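Local coordinates for protein diaminopimelate decarboxylase (Methanocaldococcus jannaschii, PDB 1TWI) that catalyses the pyridoxal 5'-phosphate-dependent decarboxylation of meso-diaminopimelate to L-lysine, the final step of lysine biosynthesis, as a homodimer, at residues K115-I120 and L139-E144; E125-A130 and T152-F157; A192-L197 and E238-E243; I159-N164 and R226-F231. One frame throughout, in Å; residues are numbered along the deposited sequence.

Interaction 1: K115-I120 and L139-E144; sequences KTKEEI and LILINE
Two helices on the outside of the pyridoxal-binding TIM barrel, 117-125 and 136-149, meet through I120 and L141. The CD1 methyl of I120 meets the CD2 branch of L141, with I120 CD1 3.3 Å from L141 CD2, tighter than usual for two methyls, and close to L141 CG. Toward I142 it is turned differently: the two isoleucines cross at about a right angle, I120 CD1 lies 3.9 Å from I142 CG1, and the CG2 branch of I120 faces I142 CA. L141 divides its methyls, CD2 sitting 3.7 Å from the carbonyl O of K115 and CD1 lying beside K117 NZ. The K117 chain bends at its end (chi4 89°), which carries NZ across to a water 2.7 Å away that donates to E144 OE2 at 2.9 Å. The same ammonium also bonds to T145 OG1 and forms a salt bridge with E148. T116 and E119 close the start of helix 117-125 as a capping box, E119 N reaching T116 OG1 at 3.1 Å and T116 N using the anti lone pair of E119 OE1. H308 of the second subunit bonds to K115 O and packs on L141, placing this edge at the dimer interface. The chemistry is graded: I120 and I142 form a buried apolar seam, while at the more exposed edge a water bridges K117 NZ and E144 OE2, which are 5.1 Å apart.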
loop_
_atom_site.group_PDB
_atom_site.type_symbol
_atom_site.label_atom_id
_atom_site.label_comp_id
_atom_site.label_asym_id
_atom_site.label_seq_id
_atom_site.Cartn_x
_atom_site.Cartn_y
_atom_site.Cartn_z
ATOM N N LYS A 115 12.456 2.614 17.380
ATOM C CA LYS A 115 11.605 2.655 18.539
ATOM C C LYS A 115 11.713 4.052 19.144
ATOM O O LYS A 115 12.789 4.554 19.363
ATOM C CB LYS A 115 12.053 1.602 19.546
ATOM C CG LYS A 115 12.100 0.177 18.913
ATOM C CD LYS A 115 11.493 -0.823 19.859
ATOM C CE LYS A 115 12.020 -2.346 19.785
ATOM N NZ LYS A 115 13.288 -2.629 19.026
ATOM N N THR A 116 10.590 4.666 19.419
ATOM C CA THR A 116 10.595 6.007 19.982
ATOM C C THR A 116 10.536 5.943 21.488
ATOM O O THR A 116 10.133 4.940 22.104
ATOM C CB THR A 116 9.332 6.788 19.573
ATOM O OG1 THR A 116 8.218 6.114 20.174
ATOM C CG2 THR A 116 9.159 6.854 18.045
ATOM N N LYS A 117 10.849 7.065 22.103
ATOM C CA LYS A 117 10.824 7.102 23.545
ATOM C C LYS A 117 9.435 6.747 24.067
ATOM O O LYS A 117 9.295 6.039 25.067
ATOM C CB LYS A 117 11.205 8.506 24.060
ATOM C CG LYS A 117 11.323 8.531 25.608
ATOM C CD LYS A 117 12.150 9.726 26.016
ATOM C CE LYS A 117 12.762 9.558 27.394
ATOM N NZ LYS A 117 14.109 8.895 27.453
ATOM N N GLU A 118 8.394 7.271 23.421
ATOM C CA GLU A 118 7.046 6.938 23.893
ATOM C C GLU A 118 6.762 5.423 23.835
ATOM O O GLU A 118 6.096 4.873 24.701
ATOM C CB GLU A 118 6.012 7.665 23.040
ATOM C CG GLU A 118 6.078 9.208 23.210
ATOM C CD GLU A 118 7.323 9.960 22.598
ATOM O OE1 GLU A 118 8.121 9.492 21.669
ATOM O OE2 GLU A 118 7.484 11.130 23.099
ATOM N N GLU A 119 7.235 4.764 22.780
ATOM C CA GLU A 119 7.021 3.317 22.639
ATOM C C GLU A 119 7.804 2.565 23.701
ATOM O O GLU A 119 7.365 1.522 24.211
ATOM C CB GLU A 119 7.445 2.842 21.240
ATOM C CG GLU A 119 6.446 3.259 20.156
ATOM C CD GLU A 119 6.929 2.878 18.751
ATOM O OE1 GLU A 119 8.131 3.124 18.449
ATOM O OE2 GLU A 119 6.117 2.373 17.941
ATOM N N ILE A 120 9.000 3.051 23.995
ATOM C CA ILE A 120 9.809 2.381 25.029
ATOM C C ILE A 120 9.116 2.530 26.422
ATOM O O ILE A 120 9.064 1.569 27.199
ATOM C CB ILE A 120 11.251 2.960 25.003
ATOM C CG1 ILE A 120 11.941 2.435 23.717
ATOM C CG2 ILE A 120 12.065 2.518 26.264
ATOM C CD1 ILE A 120 13.075 3.281 23.191
ATOM N N LEU A 139 19.614 0.911 22.350
ATOM C CA LEU A 139 20.011 0.430 23.687
ATOM C C LEU A 139 20.183 1.640 24.641
ATOM O O LEU A 139 19.664 1.619 25.772
ATOM C CB LEU A 139 21.356 -0.367 23.646
ATOM C CG LEU A 139 21.896 -0.784 25.045
ATOM C CD1 LEU A 139 20.983 -1.832 25.688
ATOM C CD2 LEU A 139 23.334 -1.345 24.934
ATOM N N ILE A 140 20.897 2.665 24.183
ATOM C CA ILE A 140 21.131 3.876 25.008
ATOM C C ILE A 140 19.787 4.530 25.391
ATOM O O ILE A 140 19.534 4.839 26.573
ATOM C CB ILE A 140 22.110 4.876 24.254
ATOM C CG1 ILE A 140 23.501 4.203 24.120
ATOM C CG2 ILE A 140 22.247 6.270 25.023
ATOM C CD1 ILE A 140 24.470 5.006 23.274
ATOM N N LEU A 141 18.883 4.660 24.430
ATOM C CA LEU A 141 17.599 5.268 24.728
ATOM C C LEU A 141 16.797 4.433 25.708
ATOM O O LEU A 141 16.133 4.956 26.634
ATOM C CB LEU A 141 16.812 5.504 23.415
ATOM C CG LEU A 141 15.344 5.941 23.618
ATOM C CD1 LEU A 141 15.289 7.326 24.291
ATOM C CD2 LEU A 141 14.661 6.024 22.230
ATOM N N ILE A 142 16.848 3.107 25.567
ATOM C CA ILE A 142 16.089 2.269 26.500
ATOM C C ILE A 142 16.654 2.392 27.933
ATOM O O ILE A 142 15.891 2.486 28.914
ATOM C CB ILE A 142 16.151 0.756 26.089
ATOM C CG1 ILE A 142 15.289 0.527 24.815
ATOM C CG2 ILE A 142 15.696 -0.123 27.225
ATOM C CD1 ILE A 142 15.578 -0.876 24.123
ATOM N N ASN A 143 17.983 2.364 28.064
ATOM C CA ASN A 143 18.586 2.435 29.404
ATOM C C ASN A 143 18.251 3.837 30.022
ATOM O O ASN A 143 17.925 3.935 31.197
ATOM C CB ASN A 143 20.113 2.238 29.282
ATOM C CG ASN A 143 20.821 2.311 30.600
ATOM O OD1 ASN A 143 21.631 3.216 30.799
ATOM N ND2 ASN A 143 20.542 1.376 31.510
ATOM N N GLU A 144 18.334 4.901 29.217
ATOM C CA GLU A 144 18.023 6.249 29.726
ATOM C C GLU A 144 16.532 6.339 30.126
ATOM O O GLU A 144 16.181 6.935 31.143
ATOM C CB GLU A 144 18.335 7.310 28.660
ATOM C CG GLU A 144 19.827 7.677 28.505
ATOM C CD GLU A 144 20.091 8.438 27.184
ATOM O OE1 GLU A 144 21.274 8.779 26.884
ATOM O OE2 GLU A 144 19.098 8.690 26.434
HETATM O O HOH W 1 16.433 9.923 26.695
#

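Interaction 2: E125-A130 and T152-F157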
loop_
_atom_site.group_PDB
_atom_site.type_symbol
_atom_site.label_atom_id
_atom_site.label_comp_id
_atom_site.label_asym_id
_atom_site.label_seq_id
_atom_site.Cartn_x
_atom_site.Cartn_y
_atom_site.Cartn_z
ATOM N N GLU A 125 6.339 0.066 30.927
ATOM C CA GLU A 125 5.141 0.067 31.791
ATOM C C GLU A 125 4.353 -1.269 31.660
ATOM O O GLU A 125 3.768 -1.769 32.634
ATOM C CB GLU A 125 4.214 1.224 31.395
ATOM C CG GLU A 125 4.675 2.643 31.805
ATOM C CD GLU A 125 4.740 2.862 33.324
ATOM O OE1 GLU A 125 3.940 2.270 34.058
ATOM O OE2 GLU A 125 5.586 3.643 33.779
ATOM N N ALA A 126 4.337 -1.845 30.464
ATOM C CA ALA A 126 3.640 -3.119 30.257
ATOM C C ALA A 126 4.509 -4.310 30.652
ATOM O O ALA A 126 4.036 -5.442 30.582
ATOM C CB ALA A 126 3.231 -3.281 28.812
ATOM N N ASN A 127 5.763 -4.064 31.009
ATOM C CA ASN A 127 6.725 -5.105 31.448
ATOM C C ASN A 127 6.815 -6.280 30.449
ATOM O O ASN A 127 6.691 -7.481 30.818
ATOM C CB ASN A 127 6.326 -5.594 32.868
ATOM C CG ASN A 127 7.375 -6.527 33.521
ATOM O OD1 ASN A 127 8.616 -6.348 33.406
ATOM N ND2 ASN A 127 6.868 -7.515 34.232
ATOM N N ILE A 128 7.033 -5.928 29.181
ATOM C CA ILE A 128 7.127 -6.931 28.135
ATOM C C ILE A 128 8.346 -7.812 28.412
ATOM O O ILE A 128 9.301 -7.408 29.115
ATOM C CB ILE A 128 7.252 -6.267 26.751
ATOM C CG1 ILE A 128 8.431 -5.279 26.713
ATOM C CG2 ILE A 128 5.942 -5.538 26.398
ATOM C CD1 ILE A 128 8.652 -4.687 25.258
ATOM N N ARG A 129 8.317 -9.016 27.887
ATOM C CA ARG A 129 9.445 -9.947 28.041
ATOM C C ARG A 129 10.793 -9.320 27.582
ATOM O O ARG A 129 11.837 -9.481 28.220
ATOM C CB ARG A 129 9.174 -11.197 27.201
ATOM C CG ARG A 129 10.143 -12.359 27.574
ATOM C CD ARG A 129 10.042 -13.544 26.531
ATOM N NE ARG A 129 10.931 -14.616 26.979
ATOM C CZ ARG A 129 10.633 -15.523 27.910
ATOM N NH1 ARG A 129 11.542 -16.437 28.261
ATOM N NH2 ARG A 129 9.415 -15.560 28.463
ATOM N N ALA A 130 10.765 -8.628 26.450
ATOM C CA ALA A 130 11.971 -7.970 25.955
ATOM C C ALA A 130 11.781 -7.028 24.793
ATOM O O ALA A 130 10.874 -7.206 23.972
ATOM C CB ALA A 130 13.014 -8.995 25.500
ATOM N N THR A 152 13.815 -1.353 35.390
ATOM C CA THR A 152 14.884 -2.047 34.677
ATOM C C THR A 152 14.244 -2.698 33.428
ATOM O O THR A 152 13.354 -3.529 33.588
ATOM C CB THR A 152 15.527 -3.157 35.540
ATOM O OG1 THR A 152 16.125 -2.555 36.698
ATOM C CG2 THR A 152 16.683 -3.878 34.745
ATOM N N ALA A 153 14.656 -2.317 32.204
ATOM C CA ALA A 153 14.076 -2.919 30.979
ATOM C C ALA A 153 14.785 -4.228 30.603
ATOM O O ALA A 153 15.997 -4.343 30.741
ATOM C CB ALA A 153 14.210 -1.943 29.788
ATOM N N ASN A 154 14.032 -5.202 30.115
ATOM C CA ASN A 154 14.610 -6.458 29.669
ATOM C C ASN A 154 15.047 -6.234 28.231
ATOM O O ASN A 154 14.246 -5.737 27.444
ATOM C CB ASN A 154 13.525 -7.545 29.730
ATOM C CG ASN A 154 13.119 -7.830 31.168
ATOM O OD1 ASN A 154 13.990 -7.979 32.013
ATOM N ND2 ASN A 154 11.807 -7.873 31.452
ATOM N N VAL A 155 16.302 -6.551 27.889
ATOM C CA VAL A 155 16.749 -6.365 26.514
ATOM C C VAL A 155 17.350 -7.627 25.905
ATOM O O VAL A 155 18.135 -8.313 26.559
ATOM C CB VAL A 155 17.797 -5.191 26.319
ATOM C CG1 VAL A 155 17.062 -3.753 26.511
ATOM C CG2 VAL A 155 18.962 -5.326 27.317
ATOM N N ALA A 156 16.900 -7.926 24.674
ATOM C CA ALA A 156 17.426 -9.009 23.858
ATOM C C ALA A 156 18.121 -8.209 22.722
ATOM O O ALA A 156 17.952 -6.986 22.617
ATOM C CB ALA A 156 16.262 -9.886 23.304
ATOM N N PHE A 157 18.929 -8.855 21.891
ATOM C CA PHE A 157 19.621 -8.127 20.858
ATOM C C PHE A 157 19.391 -8.771 19.529
ATOM O O PHE A 157 19.612 -9.983 19.379
ATOM C CB PHE A 157 21.150 -8.106 21.194
ATOM C CG PHE A 157 21.451 -7.351 22.443
ATOM C CD1 PHE A 157 21.177 -7.902 23.690
ATOM C CD2 PHE A 157 21.844 -6.024 22.358
ATOM C CE1 PHE A 157 21.275 -7.117 24.858
ATOM C CE2 PHE A 157 21.943 -5.226 23.524
ATOM C CZ PHE A 157 21.663 -5.761 24.749
HETATM O O HOH W 2 11.025 -4.858 29.714
#
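A130 and N154 bring together the starting ends of two adjacent parallel strands of the barrel, 130-133 and 153-160, in a contact made largely by backbone atoms and short side chains. N154 leans on the loop that leads into strand 130-133: its CB lies 3.0 Å from the carbonyl O of R129, a close approach. Chi1 of -67°, anti to the carbonyl carbon, puts N154 CG 3.6 Å from R129 O. The amide planes of N154 and N127 are 44° apart. A130 CA in turn faces N154 O at 3.5 Å, a CA-H...O contact with an angle of 141° at the hydrogen, next to the ladder in which N154 pairs with F131. Further along, A130 CB and A156 CB touch at 4.0 Å. V155 packs outward on I142 of helix 136-149, so the alternation of the strand turns A156 to the barrel interior. A water joins the two backbones, donating to I128 O at 3.1 Å and accepting from N154 N at the same distance. The loop itself starts at N127, whose positive phi belongs to the Schellman motif ending helix 117-125, and R129 turns away to a salt bridge with D244. The alanines imply close lateral packing within the barrel, while the water supplies a bridge between an N-H and a carbonyl where the loop before strand 130-133 runs beside N154.

Interaction 3: A192-L197 and E238-E243; sequences AIKMAL and EGIEIE
I240 is pressed against helix 188-198 by three of its residues. L197 comes nearest, its CD1 methyl lying 3.5 Å from I240 CD1 and equally near I240 CG1, so that one methyl touches both carbons of the CG1-CD1 branch. The other branch, CG2, faces I193 CG2 at 4.1 Å, and the CD1 end of I240 also reaches the root of K194, lying 4.0 Å from its CG. From there K194 runs on extended, chi2 to chi4 all near 180°, until CE passes over CB and CG of E238 and NZ forms a salt bridge of 2.8 Å with E238 OE1. The ammonium meets that oxygen on its anti side, 31° out of the carboxylate plane, and the glutamate chain is bent at chi2 (-58°), the two side chains crossing at about a right angle. K194 and E238 are both exposed, so the ion pair lies at the surface beside the apolar contact. In the barrel the contact joins one outer helix, 188-198, to the turn that follows the next, 219-237, and leads into strand 244-246. G239, with positive phi, is the C-prime residue of a Schellman motif: I240 N returns to L235 O and G239 N to K236 O. This turn reverses the chain and sets E238 and I240 on the side of helix 188-198. L235 touches both I240 and I193. On the inner side of the helix A196 lies on V202 and V204, and beyond the turn E243 pairs through its backbone with N286.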
loop_
_atom_site.group_PDB
_atom_site.type_symbol
_atom_site.label_atom_id
_atom_site.label_comp_id
_atom_site.label_asym_id
_atom_site.label_seq_id
_atom_site.Cartn_x
_atom_site.Cartn_y
_atom_site.Cartn_z
ATOM N N ALA A 192 27.615 -3.992 21.675
ATOM C CA ALA A 192 26.330 -3.587 22.237
ATOM C C ALA A 192 25.992 -4.374 23.501
ATOM O O ALA A 192 25.537 -3.814 24.515
ATOM C CB ALA A 192 25.186 -3.753 21.177
ATOM N N ILE A 193 26.178 -5.684 23.459
ATOM C CA ILE A 193 25.841 -6.470 24.623
ATOM C C ILE A 193 26.791 -6.164 25.796
ATOM O O ILE A 193 26.350 -6.156 26.959
ATOM C CB ILE A 193 25.861 -8.005 24.279
ATOM C CG1 ILE A 193 24.707 -8.298 23.302
ATOM C CG2 ILE A 193 25.799 -8.870 25.562
ATOM C CD1 ILE A 193 24.768 -9.652 22.721
ATOM N N LYS A 194 28.078 -5.940 25.523
ATOM C CA LYS A 194 28.977 -5.643 26.652
ATOM C C LYS A 194 28.596 -4.260 27.238
ATOM O O LYS A 194 28.672 -4.060 28.454
ATOM C CB LYS A 194 30.442 -5.686 26.168
ATOM C CG LYS A 194 30.970 -7.125 26.187
ATOM C CD LYS A 194 32.438 -7.212 25.774
ATOM C CE LYS A 194 32.926 -8.611 26.045
ATOM N NZ LYS A 194 34.413 -8.728 25.847
ATOM N N MET A 195 28.192 -3.329 26.367
ATOM C CA MET A 195 27.719 -2.016 26.840
ATOM C C MET A 195 26.507 -2.204 27.740
ATOM O O MET A 195 26.405 -1.600 28.822
ATOM C CB MET A 195 27.313 -1.109 25.652
ATOM C CG MET A 195 28.511 -0.603 24.850
ATOM S SD MET A 195 28.020 0.652 23.617
ATOM C CE MET A 195 26.636 1.512 24.520
ATOM N N ALA A 196 25.553 -3.043 27.310
ATOM C CA ALA A 196 24.363 -3.237 28.128
ATOM C C ALA A 196 24.700 -3.834 29.491
ATOM O O ALA A 196 24.030 -3.533 30.467
ATOM C CB ALA A 196 23.333 -4.175 27.407
ATOM N N LEU A 197 25.695 -4.710 29.551
ATOM C CA LEU A 197 26.016 -5.319 30.862
ATOM C C LEU A 197 26.586 -4.283 31.837
ATOM O O LEU A 197 26.489 -4.475 33.043
ATOM C CB LEU A 197 26.998 -6.478 30.680
ATOM C CG LEU A 197 26.355 -7.657 29.932
ATOM C CD1 LEU A 197 27.412 -8.607 29.419
ATOM C CD2 LEU A 197 25.417 -8.352 30.815
ATOM N N GLU A 238 33.043 -15.029 26.659
ATOM C CA GLU A 238 33.262 -13.772 27.379
ATOM C C GLU A 238 32.584 -13.794 28.767
ATOM O O GLU A 238 32.472 -12.764 29.428
ATOM C CB GLU A 238 32.720 -12.577 26.577
ATOM C CG GLU A 238 33.357 -12.436 25.195
ATOM C CD GLU A 238 34.871 -12.296 25.306
ATOM O OE1 GLU A 238 35.335 -11.339 25.914
ATOM O OE2 GLU A 238 35.588 -13.151 24.786
ATOM N N GLY A 239 32.116 -14.946 29.221
ATOM C CA GLY A 239 31.437 -14.983 30.525
ATOM C C GLY A 239 29.988 -14.497 30.470
ATOM O O GLY A 239 29.358 -14.240 31.504
ATOM N N ILE A 240 29.422 -14.397 29.257
ATOM C CA ILE A 240 28.045 -13.903 29.109
ATOM C C ILE A 240 27.050 -15.042 28.787
ATOM O O ILE A 240 27.269 -15.778 27.820
ATOM C CB ILE A 240 28.030 -12.792 27.997
ATOM C CG1 ILE A 240 28.962 -11.641 28.432
ATOM C CG2 ILE A 240 26.553 -12.277 27.733
ATOM C CD1 ILE A 240 29.343 -10.645 27.269
ATOM N N GLU A 241 25.981 -15.178 29.586
ATOM C CA GLU A 241 24.952 -16.203 29.396
ATOM C C GLU A 241 23.687 -15.630 28.783
ATOM O O GLU A 241 23.268 -14.508 29.101
ATOM C CB GLU A 241 24.568 -16.877 30.721
ATOM C CG GLU A 241 25.657 -17.771 31.293
ATOM C CD GLU A 241 25.068 -18.739 32.340
ATOM O OE1 GLU A 241 24.307 -18.255 33.236
ATOM O OE2 GLU A 241 25.349 -19.976 32.250
ATOM N N ILE A 242 23.086 -16.432 27.923
ATOM C CA ILE A 242 21.864 -16.056 27.193
ATOM C C ILE A 242 20.620 -16.880 27.618
ATOM O O ILE A 242 20.591 -18.087 27.453
ATOM C CB ILE A 242 22.159 -16.235 25.677
ATOM C CG1 ILE A 242 23.213 -15.213 25.250
ATOM C CG2 ILE A 242 20.856 -16.037 24.828
ATOM C CD1 ILE A 242 22.664 -13.721 25.458
ATOM N N GLU A 243 19.573 -16.227 28.121
ATOM C CA GLU A 243 18.371 -16.945 28.568
ATOM C C GLU A 243 17.404 -17.358 27.474
ATOM O O GLU A 243 16.748 -18.421 27.566
ATOM C CB GLU A 243 17.609 -16.080 29.607
ATOM C CG GLU A 243 18.458 -15.884 30.871
ATOM C CD GLU A 243 17.963 -14.802 31.804
ATOM O OE1 GLU A 243 16.732 -14.511 31.787
ATOM O OE2 GLU A 243 18.813 -14.243 32.573
#

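Interaction 4: I159-N164 and R226-F231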
loop_
_atom_site.group_PDB
_atom_site.type_symbol
_atom_site.label_atom_id
_atom_site.label_comp_id
_atom_site.label_asym_id
_atom_site.label_seq_id
_atom_site.Cartn_x
_atom_site.Cartn_y
_atom_site.Cartn_z
ATOM N N ILE A 159 20.607 -9.669 16.199
ATOM C CA ILE A 159 21.924 -9.757 15.578
ATOM C C ILE A 159 21.842 -10.210 14.127
ATOM O O ILE A 159 20.887 -10.900 13.739
ATOM C CB ILE A 159 22.803 -10.799 16.316
ATOM C CG1 ILE A 159 22.111 -12.202 16.267
ATOM C CG2 ILE A 159 22.852 -10.517 17.843
ATOM C CD1 ILE A 159 22.952 -13.356 16.991
ATOM N N ASN A 160 22.871 -9.868 13.347
ATOM C CA ASN A 160 22.982 -10.289 11.943
ATOM C C ASN A 160 24.194 -11.227 11.969
ATOM O O ASN A 160 25.318 -10.774 11.900
ATOM C CB ASN A 160 23.257 -9.074 11.102
ATOM C CG ASN A 160 22.147 -8.074 11.227
ATOM O OD1 ASN A 160 21.012 -8.469 11.498
ATOM N ND2 ASN A 160 22.437 -6.803 11.013
ATOM N N PRO A 161 23.950 -12.526 12.120
ATOM C CA PRO A 161 24.971 -13.585 12.195
ATOM C C PRO A 161 25.763 -13.708 10.930
ATOM O O PRO A 161 25.349 -13.231 9.863
ATOM C CB PRO A 161 24.169 -14.836 12.561
ATOM C CG PRO A 161 22.845 -14.599 11.905
ATOM C CD PRO A 161 22.600 -13.084 11.941
ATOM N N ASN A 162 26.913 -14.364 11.061
ATOM C CA ASN A 162 27.817 -14.480 9.964
ATOM C C ASN A 162 27.441 -15.667 9.030
ATOM O O ASN A 162 28.180 -16.640 8.939
ATOM C CB ASN A 162 29.219 -14.641 10.564
ATOM C CG ASN A 162 30.314 -14.341 9.560
ATOM O OD1 ASN A 162 31.478 -14.711 9.765
ATOM N ND2 ASN A 162 29.953 -13.657 8.472
ATOM N N VAL A 163 26.282 -15.562 8.379
ATOM C CA VAL A 163 25.773 -16.574 7.452
ATOM C C VAL A 163 26.756 -16.810 6.295
ATOM O O VAL A 163 27.305 -15.856 5.756
ATOM C CB VAL A 163 24.455 -16.113 6.863
ATOM C CG1 VAL A 163 24.063 -17.001 5.727
ATOM C CG2 VAL A 163 23.385 -16.108 7.971
ATOM N N ASN A 164 26.980 -18.063 5.919
ATOM C CA ASN A 164 27.908 -18.354 4.822
ATOM C C ASN A 164 27.400 -17.719 3.506
ATOM O O ASN A 164 26.413 -18.182 2.935
ATOM C CB ASN A 164 28.009 -19.860 4.600
ATOM C CG ASN A 164 29.136 -20.227 3.649
ATOM O OD1 ASN A 164 29.480 -19.444 2.736
ATOM N ND2 ASN A 164 29.729 -21.428 3.851
ATOM N N ARG A 226 22.722 -22.210 13.111
ATOM C CA ARG A 226 24.111 -22.475 13.403
ATOM C C ARG A 226 24.842 -21.160 13.759
ATOM O O ARG A 226 25.581 -21.102 14.720
ATOM C CB ARG A 226 24.813 -23.056 12.188
ATOM C CG ARG A 226 24.311 -24.465 11.740
ATOM C CD ARG A 226 25.137 -24.938 10.531
ATOM N NE ARG A 226 24.821 -26.310 10.132
ATOM C CZ ARG A 226 25.371 -26.935 9.086
ATOM N NH1 ARG A 226 26.273 -26.279 8.324
ATOM N NH2 ARG A 226 25.068 -28.232 8.849
ATOM N N LYS A 227 24.642 -20.121 12.960
ATOM C CA LYS A 227 25.418 -18.897 13.207
ATOM C C LYS A 227 24.987 -18.095 14.438
ATOM O O LYS A 227 25.817 -17.405 15.076
ATOM C CB LYS A 227 25.449 -18.080 11.926
ATOM C CG LYS A 227 26.075 -18.898 10.753
ATOM C CD LYS A 227 27.547 -19.139 11.073
ATOM C CE LYS A 227 28.160 -20.296 10.221
ATOM N NZ LYS A 227 28.455 -19.878 8.870
ATOM N N VAL A 228 23.701 -18.214 14.785
ATOM C CA VAL A 228 23.195 -17.574 15.986
ATOM C C VAL A 228 23.779 -18.339 17.182
ATOM O O VAL A 228 24.313 -17.739 18.123
ATOM C CB VAL A 228 21.637 -17.590 16.052
ATOM C CG1 VAL A 228 21.170 -17.158 17.481
ATOM C CG2 VAL A 228 21.067 -16.611 14.994
ATOM N N MET A 229 23.728 -19.661 17.143
ATOM C CA MET A 229 24.291 -20.410 18.247
ATOM C C MET A 229 25.818 -20.217 18.352
ATOM O O MET A 229 26.375 -20.201 19.477
ATOM C CB MET A 229 23.904 -21.919 18.127
ATOM C CG MET A 229 22.394 -22.199 18.386
ATOM S SD MET A 229 21.780 -21.550 19.996
ATOM C CE MET A 229 22.387 -22.818 21.163
ATOM N N ASP A 230 26.508 -20.107 17.208
ATOM C CA ASP A 230 27.942 -19.861 17.260
ATOM C C ASP A 230 28.167 -18.556 18.037
ATOM O O ASP A 230 29.145 -18.415 18.784
ATOM C CB ASP A 230 28.542 -19.653 15.865
ATOM C CG ASP A 230 28.693 -20.968 15.057
ATOM O OD1 ASP A 230 28.533 -22.065 15.612
ATOM O OD2 ASP A 230 28.991 -20.847 13.869
ATOM N N PHE A 231 27.286 -17.577 17.844
ATOM C CA PHE A 231 27.467 -16.306 18.563
ATOM C C PHE A 231 27.168 -16.493 20.068
ATOM O O PHE A 231 27.801 -15.845 20.925
ATOM C CB PHE A 231 26.607 -15.179 17.931
ATOM C CG PHE A 231 26.841 -13.818 18.561
ATOM C CD1 PHE A 231 28.075 -13.197 18.427
ATOM C CD2 PHE A 231 25.847 -13.203 19.327
ATOM C CE1 PHE A 231 28.352 -11.940 19.060
ATOM C CE2 PHE A 231 26.097 -11.935 19.979
ATOM C CZ PHE A 231 27.370 -11.328 19.819
HETATM O O HOH W 3 27.495 -15.595 13.907
#
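K227, on helix 219-237, follows the chain that leaves the end of barrel strand 153-160. Its CB rests on the ring of P161, 3.5 Å from P161 CB. CG, anti to the carbonyl carbon (chi1 -58°), passes N162 C and O and approaches V163 CA at 4.0 Å. A bend at chi2 brings K227 CD to 3.3 Å from N162 O, and CE runs past the same oxygen. At the tip, K227 NZ donates to N162 O over a distance of 3.3 Å. The angle at this oxygen is 148°, and the nitrogen is tilted 22° from the carbonyl plane. E223 forms a salt bridge with this ammonium and also accepts from N164 N. N162 is the centre of an inverse gamma turn, and a water spans from its N to K227 O. Beside the lysine, P161 and V228 lie side by side, pointing the same way; deeper in, I159 CD1 reaches F231 CD2 at 3.7 Å, coming obliquely to the ring. The strand thus meets the helix through apolar groups, whereas the turn beyond it is met by a lysine through one long bond, with its charge probably balanced by E223.

In the fold
All four interactions lie in the pyridoxal-binding TIM barrel. Interactions 2 and 4 share strand 153-160, the first at its start, the second where the chain leaves it. Interaction 2 is strand beside strand, with small side chains and backbone atoms; interaction 4, the most buried, sets the strand's end against a helix. Interaction 1 pairs two outer helices and interaction 3 a helix with the turn after another; both combine apolar contacts with charges near solvent, bridged by water in interaction 1 and joined directly in interaction 3. Interaction 1 also borders the second subunit. F157 of interaction 2 and F231 of interaction 4 both meet the helix of interaction 3, and L139 of interaction 1 packs on it too.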